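Local coordinates for CRISPR-associated endonuclease Cas1 (Thermotoga maritima, PDB 4XTK), which probably acts as a metal-dependent double-stranded DNA endonuclease in CRISPR adaptive immunity, working as a homodimer together with Cas2, at residues Y162-F175 against D244-E258. Residues are numbered along the deposited sequence; the frame is centred on the assembly and turned at random.
Sequences YYSMIDSLVSDERF and DRLFLNLVNTRQINE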
ATOM      1  N   TYR E 162     -15.728 -33.488  -3.910  1.00 46.17           N
ATOM      2  CA  TYR E 162     -16.896 -32.643  -4.026  1.00 49.17           C
ATOM      3  C   TYR E 162     -17.236 -32.407  -5.496  1.00 51.24           C
ATOM      4  O   TYR E 162     -18.401 -32.480  -5.890  1.00 50.62           O
ATOM      5  CB  TYR E 162     -16.645 -31.327  -3.293  1.00 48.65           C
ATOM      6  CG  TYR E 162     -17.516 -30.180  -3.726  1.00 48.88           C
ATOM      7  CD1 TYR E 162     -18.763 -29.976  -3.156  1.00 50.87           C
ATOM      8  CD2 TYR E 162     -17.082 -29.286  -4.695  1.00 44.63           C
ATOM      9  CE1 TYR E 162     -19.560 -28.921  -3.549  1.00 54.96           C
ATOM     10  CE2 TYR E 162     -17.870 -28.231  -5.095  1.00 47.22           C
ATOM     11  CZ  TYR E 162     -19.106 -28.052  -4.518  1.00 49.79           C
ATOM     12  OH  TYR E 162     -19.886 -26.999  -4.910  1.00 43.28           O
ATOM     13  N   TYR E 163     -16.211 -32.145  -6.302  1.00 48.13           N
ATOM     14  CA  TYR E 163     -16.394 -31.921  -7.733  1.00 44.50           C
ATOM     15  C   TYR E 163     -16.931 -33.162  -8.455  1.00 47.09           C
ATOM     16  O   TYR E 163     -17.732 -33.045  -9.388  1.00 52.17           O
ATOM     17  CB  TYR E 163     -15.077 -31.467  -8.366  1.00 47.08           C
ATOM     18  CG  TYR E 163     -14.846 -29.978  -8.263  1.00 51.81           C
ATOM     19  CD1 TYR E 163     -15.885 -29.083  -8.477  1.00 45.20           C
ATOM     20  CD2 TYR E 163     -13.592 -29.464  -7.941  1.00 56.34           C
ATOM     21  CE1 TYR E 163     -15.686 -27.717  -8.384  1.00 45.65           C
ATOM     22  CE2 TYR E 163     -13.383 -28.095  -7.845  1.00 50.58           C
ATOM     23  CZ  TYR E 163     -14.436 -27.228  -8.068  1.00 51.09           C
ATOM     24  OH  TYR E 163     -14.249 -25.867  -7.977  1.00 64.16           O
ATOM     25  N   SER E 164     -16.502 -34.341  -8.017  1.00 47.80           N
ATOM     26  CA  SER E 164     -17.016 -35.591  -8.567  1.00 59.77           C
ATOM     27  C   SER E 164     -18.498 -35.737  -8.264  1.00 55.93           C
ATOM     28  O   SER E 164     -19.250 -36.272  -9.076  1.00 62.40           O
ATOM     29  CB  SER E 164     -16.253 -36.796  -8.013  1.00 68.39           C
ATOM     30  OG  SER E 164     -14.930 -36.839  -8.517  1.00 77.08           O
ATOM     31  N   MET E 165     -18.919 -35.259  -7.096  1.00 50.82           N
ATOM     32  CA  MET E 165     -20.327 -35.335  -6.729  1.00 52.60           C
ATOM     33  C   MET E 165     -21.124 -34.314  -7.529  1.00 56.79           C
ATOM     34  O   MET E 165     -22.293 -34.533  -7.834  1.00 62.37           O
ATOM     35  CB  MET E 165     -20.522 -35.111  -5.228  1.00 54.00           C
ATOM     36  CG  MET E 165     -19.827 -36.137  -4.330  1.00 55.05           C
ATOM     37  SD  MET E 165     -20.288 -37.851  -4.679  1.00 58.99           S
ATOM     38  CE  MET E 165     -22.075 -37.760  -4.673  1.00 56.16           C
ATOM     39  N   ILE E 166     -20.477 -33.205  -7.876  1.00 58.23           N
ATOM     40  CA  ILE E 166     -21.109 -32.157  -8.675  1.00 58.15           C
ATOM     41  C   ILE E 166     -21.416 -32.669 -10.080  1.00 62.06           C
ATOM     42  O   ILE E 166     -22.409 -32.280 -10.689  1.00 62.42           O
ATOM     43  CB  ILE E 166     -20.213 -30.898  -8.761  1.00 53.46           C
ATOM     44  CG1 ILE E 166     -20.139 -30.205  -7.404  1.00 57.67           C
ATOM     45  CG2 ILE E 166     -20.736 -29.920  -9.789  1.00 53.61           C
ATOM     46  CD1 ILE E 166     -21.474 -29.765  -6.883  1.00 57.28           C
ATOM     47  N   ASP E 167     -20.573 -33.566 -10.580  1.00 65.04           N
ATOM     48  CA  ASP E 167     -20.750 -34.110 -11.922  1.00 59.82           C
ATOM     49  C   ASP E 167     -22.023 -34.939 -12.090  1.00 62.88           C
ATOM     50  O   ASP E 167     -22.440 -35.208 -13.215  1.00 67.00           O
ATOM     51  CB  ASP E 167     -19.538 -34.954 -12.312  1.00 60.42           C
ATOM     52  CG  ASP E 167     -18.462 -34.140 -13.000  1.00 64.38           C
ATOM     53  OD1 ASP E 167     -18.774 -33.029 -13.481  1.00 53.06           O
ATOM     54  OD2 ASP E 167     -17.308 -34.617 -13.071  1.00 73.20           O
ATOM     55  N   SER E 168     -22.645 -35.342 -10.988  1.00 61.44           N
ATOM     56  CA  SER E 168     -23.891 -36.098 -11.080  1.00 61.25           C
ATOM     57  C   SER E 168     -25.070 -35.173 -11.381  1.00 66.59           C
ATOM     58  O   SER E 168     -26.173 -35.634 -11.677  1.00 74.12           O
ATOM     59  CB  SER E 168     -24.145 -36.889  -9.794  1.00 59.02           C
ATOM     60  OG  SER E 168     -24.301 -36.039  -8.673  1.00 62.86           O
ATOM     61  N   LEU E 169     -24.828 -33.868 -11.306  1.00 63.89           N
ATOM     62  CA  LEU E 169     -25.847 -32.870 -11.613  1.00 62.42           C
ATOM     63  C   LEU E 169     -25.743 -32.368 -13.047  1.00 58.22           C
ATOM     64  O   LEU E 169     -26.574 -31.581 -13.496  1.00 62.60           O
ATOM     65  CB  LEU E 169     -25.734 -31.693 -10.645  1.00 54.51           C
ATOM     66  CG  LEU E 169     -26.008 -32.047  -9.187  1.00 54.08           C
ATOM     67  CD1 LEU E 169     -25.659 -30.883  -8.285  1.00 49.32           C
ATOM     68  CD2 LEU E 169     -27.463 -32.460  -9.010  1.00 53.90           C
ATOM     69  N   VAL E 170     -24.723 -32.829 -13.762  1.00 55.64           N
ATOM     70  CA  VAL E 170     -24.478 -32.370 -15.124  1.00 53.99           C
ATOM     71  C   VAL E 170     -25.025 -33.351 -16.156  1.00 61.79           C
ATOM     72  O   VAL E 170     -24.592 -34.497 -16.228  1.00 59.53           O
ATOM     73  CB  VAL E 170     -22.983 -32.158 -15.382  1.00 49.61           C
ATOM     74  CG1 VAL E 170     -22.756 -31.777 -16.831  1.00 49.84           C
ATOM     75  CG2 VAL E 170     -22.443 -31.097 -14.458  1.00 47.83           C
ATOM     76  N   SER E 171     -25.979 -32.887 -16.954  1.00 65.64           N
ATOM     77  CA  SER E 171     -26.646 -33.739 -17.929  1.00 78.34           C
ATOM     78  C   SER E 171     -25.746 -34.108 -19.110  1.00 70.51           C
ATOM     79  O   SER E 171     -25.586 -35.288 -19.432  1.00 71.54           O
ATOM     80  CB  SER E 171     -27.912 -33.048 -18.430  1.00 93.33           C
ATOM     81  OG  SER E 171     -28.610 -32.455 -17.349  1.00100.39           O
ATOM     82  N   ASP E 172     -25.167 -33.100 -19.755  1.00 61.86           N
ATOM     83  CA  ASP E 172     -24.293 -33.334 -20.899  1.00 59.87           C
ATOM     84  C   ASP E 172     -22.895 -33.722 -20.425  1.00 58.25           C
ATOM     85  O   ASP E 172     -22.221 -32.937 -19.758  1.00 52.75           O
ATOM     86  CB  ASP E 172     -24.230 -32.091 -21.785  1.00 64.78           C
ATOM     87  CG  ASP E 172     -23.707 -32.389 -23.175  1.00 77.22           C
ATOM     88  OD1 ASP E 172     -23.141 -33.483 -23.380  1.00 84.92           O
ATOM     89  OD2 ASP E 172     -23.854 -31.521 -24.061  1.00 82.83           O
ATOM     90  N   GLU E 173     -22.447 -34.921 -20.786  1.00 58.98           N
ATOM     91  CA  GLU E 173     -21.188 -35.413 -20.244  1.00 70.56           C
ATOM     92  C   GLU E 173     -19.980 -34.726 -20.876  1.00 69.84           C
ATOM     93  O   GLU E 173     -18.892 -34.747 -20.301  1.00 67.14           O
ATOM     94  CB  GLU E 173     -21.079 -36.935 -20.388  1.00 79.60           C
ATOM     95  CG  GLU E 173     -21.851 -37.546 -21.536  1.00 91.69           C
ATOM     96  CD  GLU E 173     -21.714 -39.062 -21.576  1.00102.89           C
ATOM     97  OE1 GLU E 173     -22.707 -39.757 -21.268  1.00103.77           O
ATOM     98  OE2 GLU E 173     -20.617 -39.559 -21.915  1.00106.75           O
ATOM     99  N   ARG E 174     -20.174 -34.092 -22.032  1.00 63.72           N
ATOM    100  CA  ARG E 174     -19.126 -33.247 -22.602  1.00 62.17           C
ATOM    101  C   ARG E 174     -18.760 -32.132 -21.626  1.00 57.89           C
ATOM    102  O   ARG E 174     -17.665 -31.578 -21.677  1.00 61.26           O
ATOM    103  CB  ARG E 174     -19.566 -32.634 -23.934  1.00 67.77           C
ATOM    104  CG  ARG E 174     -19.732 -33.617 -25.076  1.00 69.33           C
ATOM    105  CD  ARG E 174     -20.252 -32.906 -26.313  1.00 82.05           C
ATOM    106  NE  ARG E 174     -21.467 -32.144 -26.022  1.00 88.18           N
ATOM    107  CZ  ARG E 174     -22.190 -31.499 -26.934  1.00 79.91           C
ATOM    108  NH1 ARG E 174     -21.829 -31.524 -28.211  1.00 79.54           N
ATOM    109  NH2 ARG E 174     -23.277 -30.834 -26.568  1.00 72.53           N
ATOM    110  N   PHE E 175     -19.724 -31.781 -20.782  1.00 54.63           N
ATOM    111  CA  PHE E 175     -19.583 -30.730 -19.783  1.00 58.10           C
ATOM    112  C   PHE E 175     -19.316 -31.194 -18.350  1.00 55.07           C
ATOM    113  O   PHE E 175     -19.348 -30.383 -17.431  1.00 56.13           O
ATOM    114  CB  PHE E 175     -20.819 -29.835 -19.829  1.00 62.31           C
ATOM    115  CG  PHE E 175     -20.860 -28.969 -21.044  1.00 61.11           C
ATOM    116  CD1 PHE E 175     -21.411 -29.439 -22.225  1.00 52.44           C
ATOM    117  CD2 PHE E 175     -20.299 -27.703 -21.024  1.00 56.85           C
ATOM    118  CE1 PHE E 175     -21.425 -28.655 -23.355  1.00 53.90           C
ATOM    119  CE2 PHE E 175     -20.311 -26.909 -22.151  1.00 58.71           C
ATOM    120  CZ  PHE E 175     -20.873 -27.384 -23.316  1.00 60.16           C
ATOM    121  N   ASP E 244     -19.686 -22.455  -8.561  1.00 47.94           N
ATOM    122  CA  ASP E 244     -20.283 -23.750  -8.886  1.00 45.31           C
ATOM    123  C   ASP E 244     -21.763 -23.638  -9.259  1.00 52.67           C
ATOM    124  O   ASP E 244     -22.226 -24.277 -10.207  1.00 48.96           O
ATOM    125  CB  ASP E 244     -20.112 -24.725  -7.719  1.00 39.89           C
ATOM    126  CG  ASP E 244     -18.654 -24.968  -7.375  1.00 48.46           C
ATOM    127  OD1 ASP E 244     -17.780 -24.694  -8.227  1.00 46.28           O
ATOM    128  OD2 ASP E 244     -18.383 -25.439  -6.251  1.00 56.36           O
ATOM    129  N   ARG E 245     -22.503 -22.833  -8.505  1.00 49.72           N
ATOM    130  CA  ARG E 245     -23.892 -22.561  -8.838  1.00 51.66           C
ATOM    131  C   ARG E 245     -23.994 -22.001 -10.254  1.00 47.21           C
ATOM    132  O   ARG E 245     -24.863 -22.394 -11.032  1.00 49.82           O
ATOM    133  CB  ARG E 245     -24.510 -21.584  -7.836  1.00 57.93           C
ATOM    134  CG  ARG E 245     -25.844 -20.998  -8.282  1.00 70.79           C
ATOM    135  CD  ARG E 245     -26.614 -20.435  -7.101  1.00 83.93           C
ATOM    136  NE  ARG E 245     -26.923 -21.470  -6.115  1.00 90.86           N
ATOM    137  CZ  ARG E 245     -26.740 -21.337  -4.805  1.00 90.36           C
ATOM    138  NH1 ARG E 245     -26.247 -20.206  -4.311  1.00 83.36           N
ATOM    139  NH2 ARG E 245     -27.051 -22.337  -3.986  1.00 92.19           N
ATOM    140  N   LEU E 246     -23.080 -21.097 -10.581  1.00 46.47           N
ATOM    141  CA  LEU E 246     -23.046 -20.473 -11.892  1.00 52.45           C
ATOM    142  C   LEU E 246     -22.702 -21.494 -12.975  1.00 57.99           C
ATOM    143  O   LEU E 246     -23.286 -21.484 -14.058  1.00 56.19           O
ATOM    144  CB  LEU E 246     -22.036 -19.331 -11.896  1.00 48.92           C
ATOM    145  CG  LEU E 246     -22.136 -18.282 -12.990  1.00 62.92           C
ATOM    146  CD1 LEU E 246     -23.517 -17.658 -12.967  1.00 60.65           C
ATOM    147  CD2 LEU E 246     -21.059 -17.236 -12.766  1.00 66.81           C
ATOM    148  N   PHE E 247     -21.757 -22.378 -12.669  1.00 59.86           N
ATOM    149  CA  PHE E 247     -21.315 -23.397 -13.620  1.00 50.84           C
ATOM    150  C   PHE E 247     -22.443 -24.350 -13.994  1.00 53.54           C
ATOM    151  O   PHE E 247     -22.667 -24.625 -15.174  1.00 46.02           O
ATOM    152  CB  PHE E 247     -20.129 -24.184 -13.054  1.00 40.82           C
ATOM    153  CG  PHE E 247     -19.956 -25.537 -13.670  1.00 45.97           C
ATOM    154  CD1 PHE E 247     -19.506 -25.667 -14.974  1.00 47.59           C
ATOM    155  CD2 PHE E 247     -20.252 -26.683 -12.949  1.00 48.60           C
ATOM    156  CE1 PHE E 247     -19.358 -26.918 -15.549  1.00 53.03           C
ATOM    157  CE2 PHE E 247     -20.102 -27.940 -13.520  1.00 52.28           C
ATOM    158  CZ  PHE E 247     -19.654 -28.056 -14.819  1.00 52.64           C
ATOM    159  N   LEU E 248     -23.144 -24.851 -12.981  1.00 57.18           N
ATOM    160  CA  LEU E 248     -24.282 -25.739 -13.194  1.00 50.97           C
ATOM    161  C   LEU E 248     -25.393 -25.040 -13.979  1.00 56.51           C
ATOM    162  O   LEU E 248     -25.870 -25.549 -14.994  1.00 56.79           O
ATOM    163  CB  LEU E 248     -24.830 -26.242 -11.854  1.00 46.26           C
ATOM    164  CG  LEU E 248     -24.042 -27.310 -11.089  1.00 48.36           C
ATOM    165  CD1 LEU E 248     -24.735 -27.637  -9.772  1.00 44.36           C
ATOM    166  CD2 LEU E 248     -23.860 -28.562 -11.927  1.00 44.29           C
ATOM    167  N   ASN E 249     -25.797 -23.870 -13.501  1.00 61.40           N
ATOM    168  CA  ASN E 249     -26.893 -23.137 -14.117  1.00 66.14           C
ATOM    169  C   ASN E 249     -26.636 -22.831 -15.585  1.00 65.92           C
ATOM    170  O   ASN E 249     -27.521 -22.991 -16.420  1.00 67.52           O
ATOM    171  CB  ASN E 249     -27.158 -21.839 -13.353  1.00 67.31           C
ATOM    172  CG  ASN E 249     -27.811 -22.081 -12.007  1.00 72.13           C
ATOM    173  OD1 ASN E 249     -28.066 -23.225 -11.626  1.00 75.80           O
ATOM    174  ND2 ASN E 249     -28.075 -21.006 -11.276  1.00 76.33           N
ATOM    175  N   LEU E 250     -25.416 -22.417 -15.903  1.00 60.43           N
ATOM    176  CA  LEU E 250     -25.109 -22.010 -17.268  1.00 61.49           C
ATOM    177  C   LEU E 250     -25.002 -23.189 -18.249  1.00 64.10           C
ATOM    178  O   LEU E 250     -25.473 -23.086 -19.384  1.00 68.83           O
ATOM    179  CB  LEU E 250     -23.824 -21.178 -17.280  1.00 59.52           C
ATOM    180  CG  LEU E 250     -24.014 -19.773 -16.689  1.00 60.71           C
ATOM    181  CD1 LEU E 250     -22.712 -18.986 -16.683  1.00 57.63           C
ATOM    182  CD2 LEU E 250     -25.102 -19.003 -17.432  1.00 60.46           C
ATOM    183  N   VAL E 251     -24.406 -24.307 -17.828  1.00 53.76           N
ATOM    184  CA  VAL E 251     -24.248 -25.442 -18.740  1.00 57.41           C
ATOM    185  C   VAL E 251     -25.527 -26.253 -18.878  1.00 56.55           C
ATOM    186  O   VAL E 251     -25.771 -26.845 -19.927  1.00 59.55           O
ATOM    187  CB  VAL E 251     -23.103 -26.408 -18.315  1.00 55.69           C
ATOM    188  CG1 VAL E 251     -21.786 -25.664 -18.227  1.00 53.77           C
ATOM    189  CG2 VAL E 251     -23.428 -27.133 -17.009  1.00 58.77           C
ATOM    190  N   ASN E 252     -26.338 -26.287 -17.825  1.00 52.28           N
ATOM    191  CA  ASN E 252     -27.595 -27.023 -17.869  1.00 61.45           C
ATOM    192  C   ASN E 252     -28.697 -26.265 -18.608  1.00 70.23           C
ATOM    193  O   ASN E 252     -29.643 -26.879 -19.100  1.00 85.07           O
ATOM    194  CB  ASN E 252     -28.070 -27.374 -16.454  1.00 65.30           C
ATOM    195  CG  ASN E 252     -27.379 -28.608 -15.887  1.00 68.74           C
ATOM    196  OD1 ASN E 252     -26.779 -29.397 -16.621  1.00 73.10           O
ATOM    197  ND2 ASN E 252     -27.477 -28.788 -14.575  1.00 68.57           N
ATOM    198  N   THR E 253     -28.599 -24.939 -18.681  1.00 67.11           N
ATOM    199  CA  THR E 253     -29.585 -24.178 -19.451  1.00 61.33           C
ATOM    200  C   THR E 253     -29.068 -23.891 -20.854  1.00 61.43           C
ATOM    201  O   THR E 253     -29.735 -23.230 -21.646  1.00 69.49           O
ATOM    202  CB  THR E 253     -29.963 -22.843 -18.775  1.00 58.75           C
ATOM    203  OG1 THR E 253     -28.813 -21.993 -18.683  1.00 56.41           O
ATOM    204  CG2 THR E 253     -30.551 -23.084 -17.391  1.00 58.47           C
ATOM    205  N   ARG E 254     -27.866 -24.387 -21.138  1.00 62.61           N
ATOM    206  CA  ARG E 254     -27.210 -24.208 -22.429  1.00 68.00           C
ATOM    207  C   ARG E 254     -26.967 -22.732 -22.752  1.00 67.42           C
ATOM    208  O   ARG E 254     -26.803 -22.363 -23.913  1.00 60.84           O
ATOM    209  CB  ARG E 254     -28.035 -24.859 -23.540  1.00 81.67           C
ATOM    210  CG  ARG E 254     -28.061 -26.376 -23.500  1.00 87.06           C
ATOM    211  CD  ARG E 254     -26.965 -26.961 -24.358  1.00 90.35           C
ATOM    212  NE  ARG E 254     -27.142 -26.594 -25.758  1.00 88.53           N
ATOM    213  CZ  ARG E 254     -26.341 -26.990 -26.740  1.00 83.05           C
ATOM    214  NH1 ARG E 254     -25.308 -27.779 -26.479  1.00 81.47           N
ATOM    215  NH2 ARG E 254     -26.575 -26.599 -27.983  1.00 85.09           N
ATOM    216  N   GLN E 255     -26.929 -21.889 -21.725  1.00 57.31           N
ATOM    217  CA  GLN E 255     -26.515 -20.506 -21.919  1.00 67.91           C
ATOM    218  C   GLN E 255     -25.060 -20.515 -22.315  1.00 67.40           C
ATOM    219  O   GLN E 255     -24.623 -19.743 -23.166  1.00 70.15           O
ATOM    220  CB  GLN E 255     -26.710 -19.677 -20.660  1.00 56.01           C
ATOM    221  CG  GLN E 255     -28.139 -19.290 -20.375  1.00 74.81           C
ATOM    222  CD  GLN E 255     -28.230 -18.355 -19.191  1.00 85.97           C
ATOM    223  OE1 GLN E 255     -28.588 -18.766 -18.089  1.00 86.04           O
ATOM    224  NE2 GLN E 255     -27.894 -17.085 -19.410  1.00 89.54           N
ATOM    225  N   ILE E 256     -24.316 -21.402 -21.665  1.00 67.75           N
ATOM    226  CA  ILE E 256     -22.962 -21.729 -22.063  1.00 59.79           C
ATOM    227  C   ILE E 256     -22.975 -23.116 -22.701  1.00 60.58           C
ATOM    228  O   ILE E 256     -23.463 -24.076 -22.103  1.00 62.80           O
ATOM    229  CB  ILE E 256     -21.990 -21.710 -20.868  1.00 57.98           C
ATOM    230  CG1 ILE E 256     -21.778 -20.280 -20.355  1.00 53.36           C
ATOM    231  CG2 ILE E 256     -20.658 -22.345 -21.249  1.00 47.92           C
ATOM    232  CD1 ILE E 256     -20.938 -19.403 -21.270  1.00 54.41           C
ATOM    233  N   ASN E 257     -22.464 -23.213 -23.922  1.00 58.36           N
ATOM    234  CA  ASN E 257     -22.288 -24.506 -24.566  1.00 59.16           C
ATOM    235  C   ASN E 257     -21.065 -24.517 -25.473  1.00 56.53           C
ATOM    236  O   ASN E 257     -20.258 -23.585 -25.457  1.00 55.80           O
ATOM    237  CB  ASN E 257     -23.536 -24.903 -25.357  1.00 62.38           C
ATOM    238  CG  ASN E 257     -23.960 -23.845 -26.351  1.00 65.12           C
ATOM    239  OD1 ASN E 257     -23.233 -23.531 -27.293  1.00 68.20           O
ATOM    240  ND2 ASN E 257     -25.152 -23.297 -26.154  1.00 72.07           N
ATOM    241  N   GLU E 258     -20.945 -25.579 -26.264  1.00 58.26           N
ATOM    242  CA  GLU E 258     -19.749 -25.829 -27.064  1.00 62.53           C
ATOM    243  C   GLU E 258     -19.447 -24.724 -28.079  1.00 66.68           C
ATOM    244  O   GLU E 258     -18.322 -24.619 -28.568  1.00 68.51           O
ATOM    245  CB  GLU E 258     -19.870 -27.174 -27.790  1.00 65.03           C
ATOM    246  CG  GLU E 258     -21.107 -27.317 -28.675  1.00 75.30           C
ATOM    247  CD  GLU E 258     -22.359 -27.679 -27.896  1.00 79.16           C
ATOM    248  OE1 GLU E 258     -22.279 -27.814 -26.654  1.00 80.04           O
ATOM    249  OE2 GLU E 258     -23.427 -27.823 -28.529  1.00 79.87           O
TER
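Tyr-162, with CG anti to the backbone N (chi1 159°), carries its ring alongside Ile-166 and its hydroxyl edge to Asp-244, whose carboxylate, with CG anti to its carbonyl carbon, reaches back from the opposite direction. The two meet in the helical domain of Cas1, where the C-terminal parts of helices 148-166 and 230-252 run roughly parallel, 23° apart, at an axis separation of 12.5 Å. Tyr-162 OH donates to Asp-244 OD2 (2.5 Å) on its anti side, somewhat out of the carboxylate plane, and the edge of the Tyr-163 ring stands beside the other oxygen, its plane turned steeply from the carboxylate. The carboxylate is buried, and the phenol hydroxyl satisfies OD2. The same two helices carry Glu-155 and Glu-236, probable manganese ligands, and the side chain of Tyr-163 lies about 7 Å from that of Glu-236.

Farther along, Leu-248 places its two methyls against Ile-166, Leu-169 and Val-170: CD1 touches Leu-169 CD1 at 3.7 Å, and CD2 fits among Ile-166 CG2, Leu-169 CB and Val-170 CG2. Val-170 CG2 also touches Phe-247 CE2, whose ring packs against Ala-189 and Ile-193 of helix 188-208. Asn-252 ND2 donates nearly straight to Leu-169 O (3.1 Å, 165°), the acceptor lying close to the amide plane.

Phe-175 runs antiparallel alongside Val-251, CD2 against CG1, and its CZ passes on to the segment after the helix, 3.4 Å from Asn-257 CA. At the partly exposed outer margin a salt-bridge network runs from Asp-172 to Arg-174 to Glu-258 to Arg-254, the two arginines also coming close; in it Glu-258 OE1 sits over one face of the Arg-174 guanidinium, 3.2 Å from NH2, with no N-H aimed at it.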